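Local coordinates for protein aclacinomycin-N/aclacinomycin-A oxidase (PDB 2IPI) that oxidises the terminal sugar of aclacinomycin antibiotics in the last two steps of their biosynthesis, using a bicovalently bound FAD and molecular oxygen, at residues Leu43-Asn49 and Arg85-Phe91; His157-Gly161 and Ala210-Gly216. All blocks are in the same frame, centred on the assembly; numbering follows the deposited sequence.

Contact 1: residues Leu43-Asn49 and Arg85-Phe91; sequences LVTRGFN and RSGGHCF. With FAD (flavin-adenine dinucleotide), chain F.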
loop_
_atom_site.group_PDB
_atom_site.type_symbol
_atom_site.label_atom_id
_atom_site.label_comp_id
_atom_site.label_asym_id
_atom_site.label_seq_id
_atom_site.Cartn_x
_atom_site.Cartn_y
_atom_site.Cartn_z
ATOM N N LEU A 43 -3.127 14.648 -18.645
ATOM C CA LEU A 43 -3.428 13.229 -18.353
ATOM C C LEU A 43 -2.181 12.381 -18.222
ATOM O O LEU A 43 -2.010 11.461 -17.424
ATOM C CB LEU A 43 -4.337 12.672 -19.456
ATOM C CG LEU A 43 -5.839 12.933 -19.305
ATOM C CD1 LEU A 43 -6.062 14.092 -18.351
ATOM C CD2 LEU A 43 -6.453 13.187 -20.668
ATOM N N VAL A 44 -1.224 12.707 -19.095
ATOM C CA VAL A 44 0.030 11.967 -19.125
ATOM C C VAL A 44 0.932 12.285 -17.933
ATOM O O VAL A 44 1.886 11.535 -17.681
ATOM C CB VAL A 44 0.768 12.277 -20.444
ATOM C CG1 VAL A 44 1.014 13.775 -20.610
ATOM C CG2 VAL A 44 2.077 11.521 -20.474
ATOM N N THR A 45 0.625 13.351 -17.196
ATOM C CA THR A 45 1.501 13.719 -16.074
ATOM C C THR A 45 0.781 13.596 -14.740
ATOM O O THR A 45 1.018 14.319 -13.771
ATOM C CB THR A 45 2.065 15.141 -16.269
ATOM O OG1 THR A 45 0.989 16.077 -16.210
ATOM C CG2 THR A 45 2.677 15.304 -17.656
ATOM N N ARG A 46 -0.142 12.645 -14.626
ATOM C CA ARG A 46 -0.965 12.478 -13.432
ATOM C C ARG A 46 -0.264 11.641 -12.368
ATOM O O ARG A 46 -0.628 11.633 -11.181
ATOM C CB ARG A 46 -2.282 11.799 -13.814
ATOM C CG ARG A 46 -3.394 12.762 -14.185
ATOM C CD ARG A 46 -4.751 12.109 -13.930
ATOM N NE ARG A 46 -4.895 11.776 -12.513
ATOM C CZ ARG A 46 -5.329 10.622 -12.031
ATOM N NH1 ARG A 46 -5.412 10.447 -10.719
ATOM N NH2 ARG A 46 -5.679 9.641 -12.851
ATOM N N GLY A 47 0.764 10.928 -12.852
ATOM C CA GLY A 47 1.529 10.090 -11.963
ATOM C C GLY A 47 2.050 10.867 -10.772
ATOM O O GLY A 47 2.260 12.082 -10.830
ATOM N N PHE A 48 2.260 10.137 -9.677
ATOM C CA PHE A 48 2.704 10.804 -8.457
ATOM C C PHE A 48 4.209 11.060 -8.492
ATOM O O PHE A 48 4.669 12.051 -7.917
ATOM C CB PHE A 48 2.321 9.919 -7.271
ATOM C CG PHE A 48 2.855 10.483 -5.957
ATOM C CD1 PHE A 48 3.626 9.697 -5.124
ATOM C CD2 PHE A 48 2.559 11.795 -5.625
ATOM C CE1 PHE A 48 4.112 10.207 -3.929
ATOM C CE2 PHE A 48 3.036 12.302 -4.429
ATOM C CZ PHE A 48 3.803 11.509 -3.599
ATOM N N ASN A 49 4.906 10.152 -9.172
ATOM C CA ASN A 49 6.368 10.091 -9.232
ATOM C C ASN A 49 6.898 10.736 -10.506
ATOM O O ASN A 49 6.721 10.196 -11.599
ATOM C CB ASN A 49 6.821 8.633 -9.136
ATOM C CG ASN A 49 8.276 8.433 -8.764
ATOM O OD1 ASN A 49 8.586 7.389 -8.169
ATOM N ND2 ASN A 49 9.174 9.352 -9.100
ATOM N N ARG A 85 -4.860 3.781 -15.117
ATOM C CA ARG A 85 -4.583 4.719 -14.042
ATOM C C ARG A 85 -5.882 4.977 -13.278
ATOM O O ARG A 85 -6.883 5.319 -13.900
ATOM C CB ARG A 85 -4.004 6.007 -14.620
ATOM C CG ARG A 85 -4.131 7.224 -13.713
ATOM C CD ARG A 85 -3.147 8.332 -14.055
ATOM N NE ARG A 85 -1.772 7.907 -13.899
ATOM C CZ ARG A 85 -0.728 8.072 -14.676
ATOM N NH1 ARG A 85 -0.775 8.727 -15.825
ATOM N NH2 ARG A 85 0.435 7.567 -14.281
ATOM N N SER A 86 -5.872 4.837 -11.966
ATOM C CA SER A 86 -6.988 5.265 -11.124
ATOM C C SER A 86 -6.527 6.473 -10.300
ATOM O O SER A 86 -6.984 7.603 -10.522
ATOM C CB SER A 86 -7.461 4.129 -10.224
ATOM O OG SER A 86 -8.112 3.105 -10.979
ATOM N N GLY A 87 -5.614 6.156 -9.388
ATOM C CA GLY A 87 -5.024 7.087 -8.444
ATOM C C GLY A 87 -3.681 7.674 -8.805
ATOM O O GLY A 87 -3.323 8.729 -8.268
ATOM N N GLY A 88 -2.892 7.019 -9.663
ATOM C CA GLY A 88 -1.593 7.545 -10.042
ATOM C C GLY A 88 -0.545 7.482 -8.951
ATOM O O GLY A 88 0.446 8.230 -9.032
ATOM N N HIS A 89 -0.667 6.639 -7.928
ATOM C CA HIS A 89 0.385 6.644 -6.897
ATOM C C HIS A 89 1.429 5.550 -7.082
ATOM O O HIS A 89 2.319 5.421 -6.224
ATOM C CB HIS A 89 -0.190 6.581 -5.476
ATOM C CG HIS A 89 -0.504 7.954 -4.946
ATOM N ND1 HIS A 89 0.285 8.662 -4.052
ATOM C CD2 HIS A 89 -1.559 8.757 -5.224
ATOM C CE1 HIS A 89 -0.278 9.831 -3.804
ATOM N NE2 HIS A 89 -1.401 9.906 -4.506
ATOM N N CYS A 90 1.377 4.790 -8.163
ATOM C CA CYS A 90 2.366 3.767 -8.465
ATOM C C CYS A 90 3.815 4.193 -8.231
ATOM O O CYS A 90 4.339 5.021 -8.979
ATOM C CB CYS A 90 2.233 3.344 -9.938
ATOM S SG CYS A 90 2.841 1.647 -10.183
ATOM N N PHE A 91 4.474 3.654 -7.206
ATOM C CA PHE A 91 5.836 4.137 -6.894
ATOM C C PHE A 91 6.821 3.933 -8.037
ATOM O O PHE A 91 7.811 4.652 -8.157
ATOM C CB PHE A 91 6.386 3.420 -5.651
ATOM C CG PHE A 91 5.762 3.899 -4.346
ATOM C CD1 PHE A 91 5.307 2.991 -3.411
ATOM C CD2 PHE A 91 5.671 5.261 -4.109
ATOM C CE1 PHE A 91 4.742 3.433 -2.226
ATOM C CE2 PHE A 91 5.092 5.713 -2.936
ATOM C CZ PHE A 91 4.643 4.790 -2.003
HETATM P PA FAD F . -2.179 3.810 -9.913
HETATM O O1A FAD F . -0.926 4.212 -10.420
HETATM O O2A FAD F . -3.277 4.340 -10.720
HETATM O O5B FAD F . -2.275 2.243 -9.814
HETATM C C5B FAD F . -1.297 1.475 -9.239
HETATM C C4B FAD F . -1.320 0.065 -9.822
HETATM O O4B FAD F . -2.644 -0.391 -9.865
HETATM C C3B FAD F . -0.861 0.059 -11.292
HETATM O O3B FAD F . -0.333 -1.171 -11.635
HETATM C C2B FAD F . -2.157 0.257 -12.059
HETATM O O2B FAD F . -2.145 -0.190 -13.387
HETATM C C1B FAD F . -3.102 -0.515 -11.164
HETATM N N9A FAD F . -4.519 -0.134 -11.327
HETATM C C8A FAD F . -5.036 1.098 -11.247
HETATM N N7A FAD F . -6.349 1.059 -11.426
HETATM C C5A FAD F . -6.674 -0.213 -11.651
HETATM C C6A FAD F . -7.885 -0.848 -11.897
HETATM N N6A FAD F . -8.956 -0.152 -11.869
HETATM N N1A FAD F . -7.913 -2.159 -12.067
HETATM C C2A FAD F . -6.791 -2.835 -11.978
HETATM N N3A FAD F . -5.624 -2.270 -11.729
HETATM C C4A FAD F . -5.550 -0.981 -11.583
HETATM N N1 FAD F . -0.317 1.788 0.530
HETATM C C2 FAD F . -0.744 1.150 1.671
HETATM O O2 FAD F . -0.972 0.021 1.722
HETATM N N3 FAD F . -0.907 1.902 2.801
HETATM C C4 FAD F . -0.662 3.264 2.825
HETATM O O4 FAD F . -0.913 3.886 3.818
HETATM C C4X FAD F . -0.247 3.902 1.654
HETATM N N5 FAD F . 0.036 5.236 1.622
HETATM C C5X FAD F . 0.374 5.868 0.470
HETATM C C6 FAD F . 0.567 7.251 0.446
HETATM C C7 FAD F . 0.962 7.858 -0.711
HETATM C C7M FAD F . 1.037 9.349 -0.692
HETATM C C8 FAD F . 1.082 7.128 -1.897
HETATM C C8M FAD F . 1.206 7.860 -3.214
HETATM C C9 FAD F . 0.864 5.770 -1.836
HETATM C C9A FAD F . 0.546 5.107 -0.677
HETATM N N10 FAD F . 0.357 3.738 -0.648
HETATM C C10 FAD F . -0.082 3.144 0.498
HETATM C "C1'" FAD F . 1.044 2.836 -1.620
HETATM C "C2'" FAD F . 0.271 2.524 -2.903
HETATM O "O2'" FAD F . 0.685 3.134 -4.081
HETATM C "C3'" FAD F . -1.225 2.692 -2.782
HETATM O "O3'" FAD F . -1.751 1.938 -1.734
HETATM C "C4'" FAD F . -1.756 2.392 -4.217
HETATM O "O4'" FAD F . -0.936 1.627 -5.003
HETATM C "C5'" FAD F . -2.171 3.536 -5.113
HETATM O "O5'" FAD F . -2.841 3.057 -6.231
HETATM P P FAD F . -3.306 4.127 -7.268
HETATM O O1P FAD F . -4.569 3.786 -7.815
HETATM O O2P FAD F . -3.293 5.371 -6.629
HETATM O O3P FAD F . -2.192 4.243 -8.386
HETATM O O HOH W 1 3.306 7.719 -9.557
#

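Contact 2: residues His157-Gly161 and Ala210-Gly216; sequences HVLGG and AHTGGGG. With FAD (flavin-adenine dinucleotide), chain F.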
loop_
_atom_site.group_PDB
_atom_site.type_symbol
_atom_site.label_atom_id
_atom_site.label_comp_id
_atom_site.label_asym_id
_atom_site.label_seq_id
_atom_site.Cartn_x
_atom_site.Cartn_y
_atom_site.Cartn_z
ATOM N N HIS A 157 -5.015 0.392 -5.054
ATOM C CA HIS A 157 -4.748 0.281 -3.632
ATOM C C HIS A 157 -5.402 -0.954 -3.048
ATOM O O HIS A 157 -4.798 -1.691 -2.255
ATOM C CB HIS A 157 -5.249 1.532 -2.899
ATOM C CG HIS A 157 -5.200 1.456 -1.406
ATOM N ND1 HIS A 157 -4.047 1.706 -0.692
ATOM C CD2 HIS A 157 -6.154 1.177 -0.483
ATOM C CE1 HIS A 157 -4.294 1.581 0.598
ATOM N NE2 HIS A 157 -5.566 1.253 0.756
ATOM N N VAL A 158 -6.673 -1.215 -3.412
ATOM C CA VAL A 158 -7.308 -2.312 -2.679
ATOM C C VAL A 158 -6.887 -3.683 -3.193
ATOM O O VAL A 158 -6.655 -4.625 -2.426
ATOM C CB VAL A 158 -8.842 -2.174 -2.733
ATOM C CG1 VAL A 158 -9.485 -3.437 -2.206
ATOM C CG2 VAL A 158 -9.322 -0.946 -1.960
ATOM N N LEU A 159 -6.752 -3.876 -4.499
ATOM C CA LEU A 159 -6.458 -5.215 -5.018
ATOM C C LEU A 159 -5.070 -5.739 -4.659
ATOM O O LEU A 159 -4.793 -6.930 -4.868
ATOM C CB LEU A 159 -6.661 -5.252 -6.534
ATOM C CG LEU A 159 -6.153 -4.160 -7.456
ATOM C CD1 LEU A 159 -5.039 -3.301 -6.879
ATOM C CD2 LEU A 159 -5.670 -4.780 -8.779
ATOM N N GLY A 160 -4.215 -4.864 -4.138
ATOM C CA GLY A 160 -2.928 -5.264 -3.635
ATOM C C GLY A 160 -2.862 -5.242 -2.127
ATOM O O GLY A 160 -1.807 -5.441 -1.522
ATOM N N GLY A 161 -3.996 -4.999 -1.486
ATOM C CA GLY A 161 -4.159 -5.073 -0.070
ATOM C C GLY A 161 -3.595 -3.959 0.763
ATOM O O GLY A 161 -3.117 -4.273 1.855
ATOM N N ALA A 210 -8.019 -13.443 -6.450
ATOM C CA ALA A 210 -6.887 -12.790 -7.093
ATOM C C ALA A 210 -6.834 -11.304 -6.752
ATOM O O ALA A 210 -5.776 -10.677 -6.738
ATOM C CB ALA A 210 -6.953 -12.993 -8.602
ATOM N N HIS A 211 -8.021 -10.739 -6.465
ATOM C CA HIS A 211 -8.096 -9.309 -6.240
ATOM C C HIS A 211 -7.875 -8.958 -4.771
ATOM O O HIS A 211 -7.927 -7.777 -4.451
ATOM C CB HIS A 211 -9.423 -8.763 -6.789
ATOM C CG HIS A 211 -9.299 -8.567 -8.294
ATOM N ND1 HIS A 211 -9.532 -9.588 -9.201
ATOM C CD2 HIS A 211 -8.979 -7.477 -9.016
ATOM C CE1 HIS A 211 -9.345 -9.127 -10.426
ATOM N NE2 HIS A 211 -9.008 -7.840 -10.353
ATOM N N THR A 212 -7.622 -9.959 -3.926
ATOM C CA THR A 212 -7.405 -9.649 -2.510
ATOM C C THR A 212 -5.915 -9.574 -2.164
ATOM O O THR A 212 -5.500 -9.923 -1.055
ATOM C CB THR A 212 -8.130 -10.653 -1.597
ATOM O OG1 THR A 212 -7.948 -10.289 -0.217
ATOM C CG2 THR A 212 -7.563 -12.056 -1.701
ATOM N N GLY A 213 -5.090 -9.092 -3.087
ATOM C CA GLY A 213 -3.732 -8.741 -2.801
ATOM C C GLY A 213 -2.810 -9.377 -3.835
ATOM O O GLY A 213 -1.742 -9.697 -3.363
ATOM N N GLY A 214 -3.247 -9.550 -5.061
ATOM C CA GLY A 214 -2.493 -9.988 -6.215
ATOM C C GLY A 214 -1.808 -8.824 -6.893
ATOM O O GLY A 214 -0.862 -8.946 -7.682
ATOM N N GLY A 215 -2.324 -7.625 -6.578
ATOM C CA GLY A 215 -1.799 -6.424 -7.168
ATOM C C GLY A 215 -2.390 -5.996 -8.490
ATOM O O GLY A 215 -3.004 -6.795 -9.198
ATOM N N GLY A 216 -2.177 -4.755 -8.862
ATOM C CA GLY A 216 -2.630 -3.937 -9.901
ATOM C C GLY A 216 -2.705 -4.301 -11.335
ATOM O O GLY A 216 -3.789 -4.453 -11.916
HETATM P PA FAD F . -2.179 3.810 -9.913
HETATM O O1A FAD F . -0.926 4.212 -10.420
HETATM O O2A FAD F . -3.277 4.340 -10.720
HETATM O O5B FAD F . -2.275 2.243 -9.814
HETATM C C5B FAD F . -1.297 1.475 -9.239
HETATM C C4B FAD F . -1.320 0.065 -9.822
HETATM O O4B FAD F . -2.644 -0.391 -9.865
HETATM C C3B FAD F . -0.861 0.059 -11.292
HETATM O O3B FAD F . -0.333 -1.171 -11.635
HETATM C C2B FAD F . -2.157 0.257 -12.059
HETATM O O2B FAD F . -2.145 -0.190 -13.387
HETATM C C1B FAD F . -3.102 -0.515 -11.164
HETATM N N9A FAD F . -4.519 -0.134 -11.327
HETATM C C8A FAD F . -5.036 1.098 -11.247
HETATM N N7A FAD F . -6.349 1.059 -11.426
HETATM C C5A FAD F . -6.674 -0.213 -11.651
HETATM C C6A FAD F . -7.885 -0.848 -11.897
HETATM N N6A FAD F . -8.956 -0.152 -11.869
HETATM N N1A FAD F . -7.913 -2.159 -12.067
HETATM C C2A FAD F . -6.791 -2.835 -11.978
HETATM N N3A FAD F . -5.624 -2.270 -11.729
HETATM C C4A FAD F . -5.550 -0.981 -11.583
HETATM N N1 FAD F . -0.317 1.788 0.530
HETATM C C2 FAD F . -0.744 1.150 1.671
HETATM O O2 FAD F . -0.972 0.021 1.722
HETATM N N3 FAD F . -0.907 1.902 2.801
HETATM C C4 FAD F . -0.662 3.264 2.825
HETATM O O4 FAD F . -0.913 3.886 3.818
HETATM C C4X FAD F . -0.247 3.902 1.654
HETATM N N5 FAD F . 0.036 5.236 1.622
HETATM C C5X FAD F . 0.374 5.868 0.470
HETATM C C6 FAD F . 0.567 7.251 0.446
HETATM C C7 FAD F . 0.962 7.858 -0.711
HETATM C C7M FAD F . 1.037 9.349 -0.692
HETATM C C8 FAD F . 1.082 7.128 -1.897
HETATM C C8M FAD F . 1.206 7.860 -3.214
HETATM C C9 FAD F . 0.864 5.770 -1.836
HETATM C C9A FAD F . 0.546 5.107 -0.677
HETATM N N10 FAD F . 0.357 3.738 -0.648
HETATM C C10 FAD F . -0.082 3.144 0.498
HETATM C "C1'" FAD F . 1.044 2.836 -1.620
HETATM C "C2'" FAD F . 0.271 2.524 -2.903
HETATM O "O2'" FAD F . 0.685 3.134 -4.081
HETATM C "C3'" FAD F . -1.225 2.692 -2.782
HETATM O "O3'" FAD F . -1.751 1.938 -1.734
HETATM C "C4'" FAD F . -1.756 2.392 -4.217
HETATM O "O4'" FAD F . -0.936 1.627 -5.003
HETATM C "C5'" FAD F . -2.171 3.536 -5.113
HETATM O "O5'" FAD F . -2.841 3.057 -6.231
HETATM P P FAD F . -3.306 4.127 -7.268
HETATM O O1P FAD F . -4.569 3.786 -7.815
HETATM O O2P FAD F . -3.293 5.371 -6.629
HETATM O O3P FAD F . -2.192 4.243 -8.386
#

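Contact 1: residues Leu43-Asn49 and Arg85-Phe91
Past the end of helix 40-44 and the last residue of strand 82-85, Arg85, both backbones are loop: the chain from Thr45 to Asn49 runs alongside the segment Arg85-Phe91, with CA atoms 4.5 Å apart at Gly47 and Gly88 and 5.0 Å apart at Phe48 and His89. Residues 85-91 form the pyrophosphate-binding loop of the PCMH-type FAD domain, and they illustrate how a run of main-chain amides can hold a diphosphate. Ser86 N and Gly88 N each donate to FAD O2A at 2.9 Å, Gly87 N to O1P at 3.0 Å, His89 N to O3P at 2.9 Å and Cys90 N to O1A at 3.3 Å. Glycine suits the tight fit: a CB on Gly87 would strike FAD O2P, and one on Gly88, whose phi is positive, would strike Arg46 O.

The segment 43-49 backs this loop. Arg46 NH1 donates to Ser86 O at 3.3 Å while its guanidinium also forms a salt bridge with Asp105; Arg85, paired with Asp96, lays a guanidinium face against Gly47 CA and gives a weak bond from NH1 to Leu43 O (3.4 Å). Phe48 N gives a weak hydrogen bond to Gly88 O (2.7 Å). Water 1 also joins the two backbones, accepting from Asn49 N and donating to Gly88 O and Cys90 O. Phe48 and His89 form an offset stack, centroids 4.5 Å apart and planes at 26°. His89 NE2 is hydrogen-bonded to Gln151, and on the other ring nitrogen His89 carries one of the two covalent links to the flavin, the 1.5 Å bond from ND1 to FAD C8M.

Contact 2: residues His157-Gly161 and Ala210-Gly216
Leu159 lays its side chain over the glycine-rich turn that follows His211, CD2 reaching Gly216 CA at 3.3 Å, while its CB lies 4.1 Å from CD2 of the His211 imidazole. Leu159 CD2 is also 3.9 Å from FAD N3A, so one leucine touches both the loop and the adenine. The principle is that one carbonyl can serve as the focus where two irregular loops meet. Leu159 O points into the curve of residues 213-215 and accepts a hydrogen bond from Gly215 N at 3.1 Å, with Gly213 N also close to Leu159 O at 2.8 Å. In the reverse direction, Leu159 CA makes a CA-H...O contact of 3.0 Å with His211 O.

Glycine serves the loops in several ways. Gly160 CA and Gly213 CA come within 3.7 Å of each other. Separately, Gly213 and Gly215 adopt backbone angles at which a CB would jam against the preceding carbonyl, and a CB on Gly216 would run into FAD O4B. Gly161, with positive phi, is the C-prime residue of a Schellman motif closing helix 154-157, its N bonded to Val158 O at 2.8 Å.

Both segments belong to the PCMH-type FAD-binding region and line the cofactor pocket. His157 ND1 lies 2.5 Å from FAD O3' of the ribityl chain, a hydrogen bond in which either may donate. Behind the loops, Leu159 and Val158 rest on Tyr225 and His211 on Val222, so the joined ends of helices 154-157 and 205-210 sit against strand 221-227.

In the fold
Contacts 1 and 2 are both buried and touch the same FAD but not each other, their centres about 17 Å apart and their nearest atoms about 7 Å. Every touching residue of contact 2 is buried, whereas contact 1 includes partly exposed ones such as Arg46 and Phe48. They share no element of secondary structure. In contact 1 the chemistry is polar and aromatic, with two arginines whose acidic partners lie outside the pair, a bridging water and a ring stack; the diphosphate bonds and the His89 flavin link belong to it. Contact 2, nearer the centre of the chain, joins loops after two helices by glycine backbone and one leucine, reaching adenine and ribityl chain through other atoms.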